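Local coordinates for protein nucleoporin NUP170 (Chaetomium thermophilum, PDB 5HAX) that is a nucleoporin that probably serves as a scaffold component of the nuclear pore complex, joining a beta-propeller-like region to a helical one, at residues Y520-V523 and E524-A528. Numbering follows the deposited sequence.
Sequences YGRV and ETIAA
Thr525 reaches back to the carbonyl oxygen of Gly521, four residues earlier, and its hydroxyl donates a hydrogen bond from OG1 to Gly521 O at 2.7 Å, coming in tilted from the carbonyl plane. With OG1 anti to its own carbonyl carbon and beside the backbone N (chi1 -55°), the hydroxyl points toward the N-terminal end of the helix. The amide of Thr525 binds the same oxygen more loosely, N to Gly521 O being 3.2 Å, and the two donors come from opposite faces of the carbonyl plane. Gly521 links two helices, as the first residue past helix 506-520 to leave helical angles and the N-cap of helix 522-533; at its positive phi (85°) a CB would jam against Tyr520 O, which calls for glycine. A water spans this junction, donating to Tyr520 O (2.9 Å) and accepting from Glu524 N (2.8 Å). Beside it, Glu524 packs CB against Tyr520 O at 3.4 Å, while its bent chain carries the carboxylate off to salt bridges with Arg597 and Lys415. Helical bonding continues with Ile526 N to Arg522 O (2.9 Å), and the Arg522 methylenes and Ile526 side chain run side by side, Arg522 CG to Ile526 CG1 4.2 Å. Thr525 also rests on Phe494 of helix 490-501, and Ile526 on Ala590 of helix 586-599.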
# COMPACT_ATOMS: atom_id res chain seq x y z
N TYR A 520 14.51 17.05 0.38
CA TYR A 520 13.42 16.97 -0.58
C TYR A 520 13.56 17.94 -1.75
O TYR A 520 12.83 17.79 -2.74
CB TYR A 520 12.09 17.24 0.13
CG TYR A 520 11.65 16.14 1.07
CD1 TYR A 520 10.77 15.15 0.65
CD2 TYR A 520 12.11 16.10 2.38
CE1 TYR A 520 10.36 14.14 1.51
CE2 TYR A 520 11.70 15.10 3.25
CZ TYR A 520 10.83 14.12 2.81
OH TYR A 520 10.43 13.12 3.66
N GLY A 521 14.46 18.91 -1.67
CA GLY A 521 14.52 19.97 -2.64
C GLY A 521 13.57 21.11 -2.30
O GLY A 521 12.64 20.97 -1.50
N ARG A 522 13.81 22.26 -2.93
CA ARG A 522 13.06 23.46 -2.56
C ARG A 522 11.60 23.37 -2.99
O ARG A 522 10.71 23.76 -2.23
CB ARG A 522 13.73 24.70 -3.17
CG ARG A 522 13.20 26.02 -2.62
CD ARG A 522 14.01 27.21 -3.11
NE ARG A 522 15.42 27.13 -2.74
CZ ARG A 522 15.94 27.59 -1.60
NH1 ARG A 522 17.23 27.45 -1.36
NH2 ARG A 522 15.16 28.18 -0.70
N VAL A 523 11.34 22.86 -4.19
CA VAL A 523 9.96 22.84 -4.70
C VAL A 523 9.09 21.95 -3.82
O VAL A 523 7.99 22.34 -3.41
CB VAL A 523 9.94 22.38 -6.17
CG1 VAL A 523 8.50 22.17 -6.65
CG2 VAL A 523 10.65 23.40 -7.06
N GLU A 524 9.56 20.73 -3.53
CA GLU A 524 8.78 19.82 -2.70
C GLU A 524 8.55 20.41 -1.31
O GLU A 524 7.47 20.24 -0.72
CB GLU A 524 9.47 18.46 -2.60
CG GLU A 524 9.46 17.66 -3.90
CD GLU A 524 8.11 17.02 -4.19
OE1 GLU A 524 7.23 17.03 -3.30
OE2 GLU A 524 7.93 16.49 -5.30
N THR A 525 9.55 21.10 -0.76
CA THR A 525 9.41 21.68 0.57
C THR A 525 8.38 22.81 0.57
O THR A 525 7.53 22.88 1.46
CB THR A 525 10.76 22.20 1.07
OG1 THR A 525 11.73 21.15 1.02
CG2 THR A 525 10.65 22.71 2.50
N ILE A 526 8.46 23.70 -0.42
CA ILE A 526 7.51 24.81 -0.49
C ILE A 526 6.11 24.29 -0.80
O ILE A 526 5.11 24.86 -0.34
CB ILE A 526 7.98 25.84 -1.53
CG1 ILE A 526 9.33 26.45 -1.12
CG2 ILE A 526 6.93 26.94 -1.73
CD1 ILE A 526 9.29 27.24 0.18
N ALA A 527 6.01 23.20 -1.56
CA ALA A 527 4.71 22.59 -1.82
C ALA A 527 4.11 22.02 -0.54
O ALA A 527 2.90 22.08 -0.33
CB ALA A 527 4.84 21.50 -2.88
N ALA A 528 4.96 21.45 0.33
CA ALA A 528 4.47 20.98 1.62
C ALA A 528 3.98 22.13 2.49
O ALA A 528 2.94 22.02 3.15
CB ALA A 528 5.58 20.20 2.34
O HOH W 1 11.88 19.66 -4.67